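Uncharacterized protein Atu2773 (Agrobacterium tumefaciens, PDB 2QV5) is of unknown function but belongs to the divergent polysaccharide deacetylases and may remove acyl groups from carbohydrate substrates. Local coordinates at residues Q19-W24 / G243-V248; L59-S64 / Q73-E78; E81-I86 / G155-D160. All coordinates share one frame; numbering follows the deposited sequence.

Interaction 1: residues Q19-W24 / G243-V248; sequences QYARPW and GVSALV
W24 lies with its indole over A246, and this CH-pi contact is the main apolar meeting of the loop 19-24 with the C-terminal turn 243-248. The A246 methyl sits over one face of the five-membered ring, CB 4.0 Å from the W24 centroid and 28° off the normal. It comes in near the pyrrole nitrogen, A246 CB lying 3.6 Å from W24 NE1, with W24 CD1 almost as near. CG of W24 stands between its own backbone N and carbonyl carbon (chi1 62°), and that torsion brings the indole back over the helical turn. R31 adds a cation-pi contact to the same indole.

The A21 methyl adds a loose van der Waals touch on the side chain of S245. In the modelled conformer the S245 hydroxyl has its own partner, hydrogen-bonding M17 O in the helix just ahead of the loop.

No direct hydrogen bond crosses between the segments; the polar link runs through a water. The water donates to R22 O at 2.8 Å and accepts from G243 N at 2.7 Å, bridging the two backbones. A carboxylate makes a second bridge. E81 takes R22 N on OE1 and S245 N on OE2, so one buried acid holds both segments. E81 lies by the first turn of the short helix 244-247, whose amide groups may ease its negative charge.

That helix fits against the start of the strands: V244 touches A33 and V35 of strand 30-39 and L157 of strand 157-160. Loop and turn thus lie by the strand starts of what is consistent with the parallel beta/alpha barrel of polysaccharide deacetylases, and probably cover that end.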
loop_
_atom_site.group_PDB
_atom_site.type_symbol
_atom_site.label_atom_id
_atom_site.label_comp_id
_atom_site.label_asym_id
_atom_site.label_seq_id
_atom_site.Cartn_x
_atom_site.Cartn_y
_atom_site.Cartn_z
ATOM N N GLN A 19 -6.468 -13.324 6.133
ATOM C CA GLN A 19 -5.938 -13.613 7.466
ATOM C C GLN A 19 -5.543 -12.348 8.252
ATOM O O GLN A 19 -5.789 -12.256 9.453
ATOM C CB GLN A 19 -4.744 -14.567 7.332
ATOM C CG GLN A 19 -4.424 -15.329 8.593
ATOM C CD GLN A 19 -3.255 -16.287 8.438
ATOM O OE1 GLN A 19 -2.907 -16.697 7.325
ATOM N NE2 GLN A 19 -2.639 -16.652 9.565
ATOM N N TYR A 20 -4.971 -11.368 7.559
ATOM C CA TYR A 20 -4.444 -10.159 8.203
ATOM C C TYR A 20 -5.249 -8.908 7.881
ATOM O O TYR A 20 -4.798 -7.787 8.123
ATOM C CB TYR A 20 -2.970 -9.966 7.825
ATOM C CG TYR A 20 -2.187 -11.229 8.057
ATOM C CD1 TYR A 20 -2.086 -11.781 9.331
ATOM C CD2 TYR A 20 -1.557 -11.886 6.996
ATOM C CE1 TYR A 20 -1.388 -12.964 9.548
ATOM C CE2 TYR A 20 -0.856 -13.062 7.197
ATOM C CZ TYR A 20 -0.767 -13.592 8.474
ATOM O OH TYR A 20 -0.059 -14.750 8.671
ATOM N N ALA A 21 -6.425 -9.111 7.297
ATOM C CA ALA A 21 -7.369 -8.026 7.048
ATOM C C ALA A 21 -7.853 -7.393 8.355
ATOM O O ALA A 21 -8.118 -8.089 9.329
ATOM C CB ALA A 21 -8.548 -8.555 6.260
ATOM N N ARG A 22 -7.957 -6.069 8.385
ATOM C CA ARG A 22 -8.664 -5.438 9.500
ATOM C C ARG A 22 -10.190 -5.600 9.313
ATOM O O ARG A 22 -10.725 -5.227 8.267
ATOM C CB ARG A 22 -8.269 -3.969 9.663
ATOM C CG ARG A 22 -9.107 -3.256 10.722
ATOM C CD ARG A 22 -8.720 -1.812 10.871
ATOM N NE ARG A 22 -9.618 -1.169 11.817
ATOM C CZ ARG A 22 -9.508 -1.243 13.142
ATOM N NH1 ARG A 22 -8.513 -1.925 13.712
ATOM N NH2 ARG A 22 -10.405 -0.625 13.903
ATOM N N PRO A 23 -10.884 -6.164 10.324
ATOM C CA PRO A 23 -12.349 -6.283 10.250
ATOM C C PRO A 23 -13.041 -4.923 10.195
ATOM O O PRO A 23 -12.523 -3.938 10.705
ATOM C CB PRO A 23 -12.730 -7.012 11.547
ATOM C CG PRO A 23 -11.484 -7.519 12.118
ATOM C CD PRO A 23 -10.348 -6.704 11.586
ATOM N N TRP A 24 -14.196 -4.873 9.544
ATOM C CA TRP A 24 -14.969 -3.648 9.439
ATOM C C TRP A 24 -16.434 -4.021 9.678
ATOM O O TRP A 24 -16.727 -5.195 9.890
ATOM C CB TRP A 24 -14.735 -2.971 8.073
ATOM C CG TRP A 24 -15.166 -3.787 6.878
ATOM C CD1 TRP A 24 -14.542 -4.895 6.358
ATOM C CD2 TRP A 24 -16.318 -3.554 6.057
ATOM N NE1 TRP A 24 -15.245 -5.367 5.272
ATOM C CE2 TRP A 24 -16.334 -4.561 5.062
ATOM C CE3 TRP A 24 -17.339 -2.587 6.063
ATOM C CZ2 TRP A 24 -17.340 -4.635 4.080
ATOM C CZ3 TRP A 24 -18.343 -2.664 5.086
ATOM C CH2 TRP A 24 -18.331 -3.678 4.110
ATOM N N GLY A 243 -9.795 -1.092 6.089
ATOM C CA GLY A 243 -8.523 -1.564 5.512
ATOM C C GLY A 243 -8.618 -1.714 4.000
ATOM O O GLY A 243 -9.709 -1.944 3.464
ATOM N N VAL A 244 -7.485 -1.562 3.313
ATOM C CA VAL A 244 -7.407 -1.713 1.849
ATOM C C VAL A 244 -8.002 -3.031 1.340
ATOM O O VAL A 244 -8.696 -3.037 0.319
ATOM C CB VAL A 244 -5.953 -1.524 1.330
ATOM C CG1 VAL A 244 -5.759 -2.107 -0.060
ATOM C CG2 VAL A 244 -5.631 -0.053 1.290
ATOM N N SER A 245 -7.741 -4.128 2.059
ATOM C CA SER A 245 -8.264 -5.450 1.690
ATOM C C SER A 245 -9.782 -5.485 1.552
ATOM O O SER A 245 -10.316 -6.238 0.737
ATOM C CB SER A 245 -7.824 -6.512 2.695
ATOM O OG SER A 245 -8.355 -7.771 2.330
ATOM N N ALA A 246 -10.478 -4.685 2.358
ATOM C CA ALA A 246 -11.959 -4.637 2.288
ATOM C C ALA A 246 -12.449 -4.098 0.937
ATOM O O ALA A 246 -13.558 -4.421 0.496
ATOM C CB ALA A 246 -12.529 -3.827 3.421
ATOM N N LEU A 247 -11.592 -3.325 0.270
ATOM C CA LEU A 247 -11.964 -2.641 -0.968
ATOM C C LEU A 247 -11.445 -3.295 -2.235
ATOM O O LEU A 247 -12.076 -3.191 -3.283
ATOM C CB LEU A 247 -11.469 -1.200 -0.941
ATOM C CG LEU A 247 -12.037 -0.260 0.104
ATOM C CD1 LEU A 247 -11.628 1.156 -0.255
ATOM C CD2 LEU A 247 -13.539 -0.395 0.173
ATOM N N VAL A 248 -10.292 -3.948 -2.146
ATOM C CA VAL A 248 -9.653 -4.545 -3.321
ATOM C C VAL A 248 -10.186 -5.951 -3.638
ATOM O O VAL A 248 -10.460 -6.753 -2.739
ATOM C CB VAL A 248 -8.123 -4.557 -3.172
ATOM C CG1 VAL A 248 -7.490 -5.458 -4.210
ATOM C CG2 VAL A 248 -7.575 -3.136 -3.284
HETATM O O HOH W 1 -11.221 -2.471 7.989
#

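Interaction 2: residues L59-S64 / Q73-E78; sequences LGFAAS and QDARRE
A75 offers a single methyl to strand 58-62, and F61 and L59 both reach it from the strand side of helix 68-78. F61 is the longer reach. Its CB leaves the strand on the helix side, and CG is turned anti to the carbonyl carbon (chi1 -83°), which sends the ring back along the strand toward the level of A75. CD1 passes alongside L59 O, which lies at the ring edge in the plane. Farther out, CZ ends against the helix: F61 CZ is 4.0 Å from A75 CB, and the methyl meets the edge of the ring, near its plane. L68 and W71, earlier on the same helix, and I82 of the next strand also pack on this phenyl.

L59 completes the pair with one branch, its CD1 lying 3.8 Å from A75 CB, while I50 of helix 43-52 touches both L59 and A75.

These are parts of the beta-alpha-beta unit formed by strand 58-62, helix 68-78 and strand 82-88. With no hydrogen bond or charge across it, the contact is wholly apolar, so between these segments the hold comes from van der Waals contact and the burial of apolar carbon.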
loop_
_atom_site.group_PDB
_atom_site.type_symbol
_atom_site.label_atom_id
_atom_site.label_comp_id
_atom_site.label_asym_id
_atom_site.label_seq_id
_atom_site.Cartn_x
_atom_site.Cartn_y
_atom_site.Cartn_z
ATOM N N LEU A 59 -1.250 0.981 6.864
ATOM C CA LEU A 59 0.137 1.469 6.865
ATOM C C LEU A 59 1.023 0.739 5.859
ATOM O O LEU A 59 1.031 -0.489 5.797
ATOM C CB LEU A 59 0.730 1.417 8.286
ATOM C CG LEU A 59 -0.077 2.144 9.383
ATOM C CD1 LEU A 59 0.555 1.911 10.746
ATOM C CD2 LEU A 59 -0.214 3.627 9.129
ATOM N N GLY A 60 1.764 1.500 5.058
ATOM C CA GLY A 60 2.707 0.922 4.107
ATOM C C GLY A 60 4.107 0.922 4.693
ATOM O O GLY A 60 4.584 1.964 5.171
ATOM N N PHE A 61 4.747 -0.245 4.686
ATOM C CA PHE A 61 6.082 -0.395 5.272
ATOM C C PHE A 61 7.114 -0.409 4.157
ATOM O O PHE A 61 6.966 -1.141 3.187
ATOM C CB PHE A 61 6.167 -1.688 6.098
ATOM C CG PHE A 61 5.635 -1.535 7.482
ATOM C CD1 PHE A 61 4.308 -1.169 7.698
ATOM C CD2 PHE A 61 6.461 -1.716 8.573
ATOM C CE1 PHE A 61 3.807 -0.991 8.971
ATOM C CE2 PHE A 61 5.964 -1.549 9.849
ATOM C CZ PHE A 61 4.626 -1.191 10.051
ATOM N N ALA A 62 8.149 0.415 4.293
ATOM C CA ALA A 62 9.182 0.501 3.272
ATOM C C ALA A 62 10.109 -0.686 3.422
ATOM O O ALA A 62 10.619 -0.944 4.511
ATOM C CB ALA A 62 9.948 1.776 3.419
ATOM N N ALA A 63 10.335 -1.411 2.331
ATOM C CA ALA A 63 11.153 -2.631 2.397
ATOM C C ALA A 63 12.601 -2.310 2.794
ATOM O O ALA A 63 13.220 -3.063 3.531
ATOM C CB ALA A 63 11.100 -3.384 1.085
ATOM N N SER A 64 13.105 -1.163 2.335
ATOM C CA SER A 64 14.446 -0.677 2.693
ATOM C C SER A 64 14.524 0.036 4.054
ATOM O O SER A 64 15.566 0.607 4.393
ATOM C CB SER A 64 14.959 0.268 1.604
ATOM O OG SER A 64 14.088 1.382 1.460
ATOM N N GLN A 73 5.183 -4.726 14.860
ATOM C CA GLN A 73 4.527 -5.139 16.106
ATOM C C GLN A 73 3.679 -4.029 16.728
ATOM O O GLN A 73 2.592 -4.311 17.215
ATOM C CB GLN A 73 5.562 -5.646 17.125
ATOM C CG GLN A 73 6.271 -6.941 16.718
ATOM C CD GLN A 73 7.498 -7.255 17.582
ATOM O OE1 GLN A 73 7.631 -6.770 18.710
ATOM N NE2 GLN A 73 8.394 -8.076 17.050
ATOM N N ASP A 74 4.174 -2.787 16.704
ATOM C CA ASP A 74 3.424 -1.622 17.173
ATOM C C ASP A 74 2.157 -1.408 16.345
ATOM O O ASP A 74 1.075 -1.219 16.900
ATOM C CB ASP A 74 4.280 -0.340 17.122
ATOM C CG ASP A 74 5.383 -0.306 18.183
ATOM O OD1 ASP A 74 5.643 -1.328 18.858
ATOM O OD2 ASP A 74 6.004 0.768 18.335
ATOM N N ALA A 75 2.285 -1.470 15.026
ATOM C CA ALA A 75 1.125 -1.255 14.141
ATOM C C ALA A 75 0.038 -2.311 14.334
ATOM O O ALA A 75 -1.138 -1.969 14.497
ATOM C CB ALA A 75 1.567 -1.197 12.695
ATOM N N ARG A 76 0.444 -3.584 14.372
ATOM C CA ARG A 76 -0.492 -4.698 14.535
ATOM C C ARG A 76 -1.107 -4.752 15.933
ATOM O O ARG A 76 -2.247 -5.179 16.092
ATOM C CB ARG A 76 0.166 -6.032 14.187
ATOM C CG ARG A 76 0.545 -6.169 12.711
ATOM C CD ARG A 76 -0.695 -6.160 11.841
ATOM N NE ARG A 76 -1.501 -7.365 12.012
ATOM C CZ ARG A 76 -2.722 -7.521 11.514
ATOM N NH1 ARG A 76 -3.291 -6.542 10.819
ATOM N NH2 ARG A 76 -3.376 -8.657 11.714
ATOM N N ARG A 77 -0.355 -4.300 16.935
ATOM C CA ARG A 77 -0.876 -4.184 18.297
ATOM C C ARG A 77 -2.055 -3.225 18.333
ATOM O O ARG A 77 -3.079 -3.528 18.941
ATOM C CB ARG A 77 0.205 -3.722 19.278
ATOM C CG ARG A 77 -0.333 -3.428 20.648
ATOM C CD ARG A 77 0.723 -3.287 21.736
ATOM N NE ARG A 77 0.097 -2.628 22.882
ATOM C CZ ARG A 77 -0.721 -3.227 23.747
ATOM N NH1 ARG A 77 -1.263 -2.520 24.722
ATOM N NH2 ARG A 77 -0.998 -4.528 23.646
ATOM N N GLU A 78 -1.900 -2.083 17.664
ATOM C CA GLU A 78 -2.964 -1.087 17.551
ATOM C C GLU A 78 -4.122 -1.536 16.638
ATOM O O GLU A 78 -5.215 -0.992 16.723
ATOM C CB GLU A 78 -2.404 0.276 17.082
ATOM C CG GLU A 78 -1.300 0.884 17.966
ATOM C CD GLU A 78 -1.692 1.045 19.435
ATOM O OE1 GLU A 78 -2.851 1.419 19.726
ATOM O OE2 GLU A 78 -0.825 0.808 20.307
#

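Interaction 3: residues E81-I86 / G155-D160; sequences EILLQI and GLLFLD
L83 and L159 mark the closest backbone approach of these segments, with their CA atoms 8.7 Å apart. Strands 82-88 and 157-160 are not neighbours: each pairs in parallel with strand 128-131, which runs between them, and no hydrogen bond joins the two directly. Their meeting is therefore left to side chains leaning past the middle strand.

L83 carries the contact from its side, and the two methyls at its end divide the work. CD1 goes to the later residue of the other strand, with L83 CD1 3.7 Å from L159 CD2; the second branch is a little looser, L83 CD2 lying 4.1 Å from L157 CD1. In both pairs the side chains cross at about a right angle.

The parallel sheet curls round on itself to make the beta/alpha barrel known from polysaccharide deacetylases, and these leucines meet on its inner side, all three of them buried.

L157 and L159 reach L83 by different torsions. In L159 the CB sets out toward strand 82-88, CG lies anti to the backbone N (chi1 179°), and CD2 then meets L83 CD1. L157 sets out at an angle to that strand, with CG between the backbone N and carbonyl carbon (chi1 67°), and this fold of the chain swings CD1 over to L83.

Other side chains close round the trio: T58 and T127 touch L83, M130 of the middle strand touches L159, and S245 of the C-terminal turn rests on L157. At the start of strand 82-88, E81 OE2 also takes a hydrogen bond with T127 OG1.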
loop_
_atom_site.group_PDB
_atom_site.type_symbol
_atom_site.label_atom_id
_atom_site.label_comp_id
_atom_site.label_asym_id
_atom_site.label_seq_id
_atom_site.Cartn_x
_atom_site.Cartn_y
_atom_site.Cartn_z
ATOM N N GLU A 81 -4.218 -2.586 9.512
ATOM C CA GLU A 81 -3.833 -3.398 8.351
ATOM C C GLU A 81 -2.524 -2.848 7.790
ATOM O O GLU A 81 -2.295 -1.640 7.780
ATOM C CB GLU A 81 -4.901 -3.359 7.263
ATOM C CG GLU A 81 -4.837 -4.538 6.309
ATOM C CD GLU A 81 -5.966 -4.539 5.302
ATOM O OE1 GLU A 81 -7.135 -4.709 5.730
ATOM O OE2 GLU A 81 -5.673 -4.390 4.087
ATOM N N ILE A 82 -1.654 -3.739 7.328
ATOM C CA ILE A 82 -0.310 -3.377 6.862
ATOM C C ILE A 82 -0.112 -3.790 5.398
ATOM O O ILE A 82 -0.561 -4.868 5.019
ATOM C CB ILE A 82 0.766 -4.051 7.785
ATOM C CG1 ILE A 82 1.120 -3.158 8.976
ATOM C CG2 ILE A 82 2.076 -4.339 7.056
ATOM C CD1 ILE A 82 0.114 -3.094 10.066
ATOM N N LEU A 83 0.575 -2.959 4.609
ATOM C CA LEU A 83 1.035 -3.319 3.252
ATOM C C LEU A 83 2.559 -3.234 3.180
ATOM O O LEU A 83 3.170 -2.411 3.872
ATOM C CB LEU A 83 0.431 -2.389 2.203
ATOM C CG LEU A 83 -1.086 -2.430 1.997
ATOM C CD1 LEU A 83 -1.524 -1.436 0.966
ATOM C CD2 LEU A 83 -1.551 -3.817 1.588
ATOM N N LEU A 84 3.168 -4.082 2.350
ATOM C CA LEU A 84 4.602 -4.003 2.083
ATOM C C LEU A 84 4.882 -3.178 0.823
ATOM O O LEU A 84 4.375 -3.499 -0.236
ATOM C CB LEU A 84 5.171 -5.408 1.887
ATOM C CG LEU A 84 6.679 -5.528 1.642
ATOM C CD1 LEU A 84 7.501 -4.889 2.779
ATOM C CD2 LEU A 84 7.010 -6.982 1.473
ATOM N N GLN A 85 5.697 -2.132 0.935
ATOM C CA GLN A 85 6.077 -1.343 -0.251
ATOM C C GLN A 85 7.311 -1.914 -0.938
ATOM O O GLN A 85 8.380 -2.002 -0.332
ATOM C CB GLN A 85 6.346 0.112 0.097
ATOM C CG GLN A 85 5.130 0.921 0.394
ATOM C CD GLN A 85 5.465 2.291 0.961
ATOM O OE1 GLN A 85 5.962 2.406 2.078
ATOM N NE2 GLN A 85 5.179 3.336 0.193
ATOM N N ILE A 86 7.163 -2.262 -2.209
ATOM C CA ILE A 86 8.230 -2.868 -2.990
ATOM C C ILE A 86 8.878 -1.837 -3.912
ATOM O O ILE A 86 8.194 -1.245 -4.745
ATOM C CB ILE A 86 7.681 -4.049 -3.827
ATOM C CG1 ILE A 86 7.034 -5.092 -2.912
ATOM C CG2 ILE A 86 8.784 -4.687 -4.672
ATOM C CD1 ILE A 86 8.016 -5.734 -1.962
ATOM N N GLY A 155 -1.635 -15.225 -2.477
ATOM C CA GLY A 155 -2.840 -14.760 -1.806
ATOM C C GLY A 155 -2.751 -13.325 -1.322
ATOM O O GLY A 155 -3.442 -12.942 -0.375
ATOM N N LEU A 156 -1.903 -12.533 -1.970
ATOM C CA LEU A 156 -1.719 -11.134 -1.627
ATOM C C LEU A 156 -2.410 -10.242 -2.656
ATOM O O LEU A 156 -2.517 -10.602 -3.841
ATOM C CB LEU A 156 -0.221 -10.779 -1.605
ATOM C CG LEU A 156 0.708 -11.493 -0.620
ATOM C CD1 LEU A 156 2.166 -11.430 -1.095
ATOM C CD2 LEU A 156 0.560 -10.876 0.764
ATOM N N LEU A 157 -2.860 -9.072 -2.204
ATOM C CA LEU A 157 -3.416 -8.064 -3.103
ATOM C C LEU A 157 -2.297 -7.173 -3.601
ATOM O O LEU A 157 -1.260 -7.086 -2.959
ATOM C CB LEU A 157 -4.477 -7.222 -2.384
ATOM C CG LEU A 157 -4.090 -6.280 -1.234
ATOM C CD1 LEU A 157 -3.672 -4.893 -1.716
ATOM C CD2 LEU A 157 -5.301 -6.154 -0.370
ATOM N N PHE A 158 -2.518 -6.512 -4.737
ATOM C CA PHE A 158 -1.565 -5.545 -5.305
ATOM C C PHE A 158 -2.244 -4.172 -5.365
ATOM O O PHE A 158 -3.250 -3.987 -6.057
ATOM C CB PHE A 158 -1.136 -6.014 -6.713
ATOM C CG PHE A 158 -0.045 -5.178 -7.350
ATOM C CD1 PHE A 158 1.279 -5.603 -7.314
ATOM C CD2 PHE A 158 -0.346 -3.993 -8.018
ATOM C CE1 PHE A 158 2.294 -4.846 -7.905
ATOM C CE2 PHE A 158 0.658 -3.225 -8.604
ATOM C CZ PHE A 158 1.977 -3.652 -8.554
ATOM N N LEU A 159 -1.702 -3.205 -4.643
ATOM C CA LEU A 159 -2.207 -1.843 -4.701
ATOM C C LEU A 159 -1.245 -1.002 -5.545
ATOM O O LEU A 159 -0.064 -0.866 -5.233
ATOM C CB LEU A 159 -2.384 -1.264 -3.285
ATOM C CG LEU A 159 -2.880 0.186 -3.208
ATOM C CD1 LEU A 159 -4.339 0.314 -3.648
ATOM C CD2 LEU A 159 -2.692 0.749 -1.829
ATOM N N ASP A 160 -1.749 -0.468 -6.644
ATOM C CA ASP A 160 -0.946 0.393 -7.494
ATOM C C ASP A 160 -1.243 1.827 -7.057
ATOM O O ASP A 160 -2.408 2.231 -6.967
ATOM C CB ASP A 160 -1.314 0.120 -8.963
ATOM C CG ASP A 160 -0.393 0.826 -9.968
ATOM O OD1 ASP A 160 -0.113 2.037 -9.822
ATOM O OD2 ASP A 160 0.022 0.162 -10.944
#

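Overall arrangement
Coming from the N terminus, the chain passes through the loop 19-24 before entering the first barrel strand, and that loop is met again by the last residues of the model. Interaction 1 therefore closes the longest loop and encloses the other two. Interaction 2 closes first, a short loop from strand 58-62 into helix 68-78. Interaction 3 opens just afterwards in the adjoining strand and closes at 155-160, so the two lie in series. Strands 58-62 and 82-88 pair directly, L59 O taking L83 N at 2.8 Å. Through E81 the start of strand 82-88 is tied to the segments near the two chain ends.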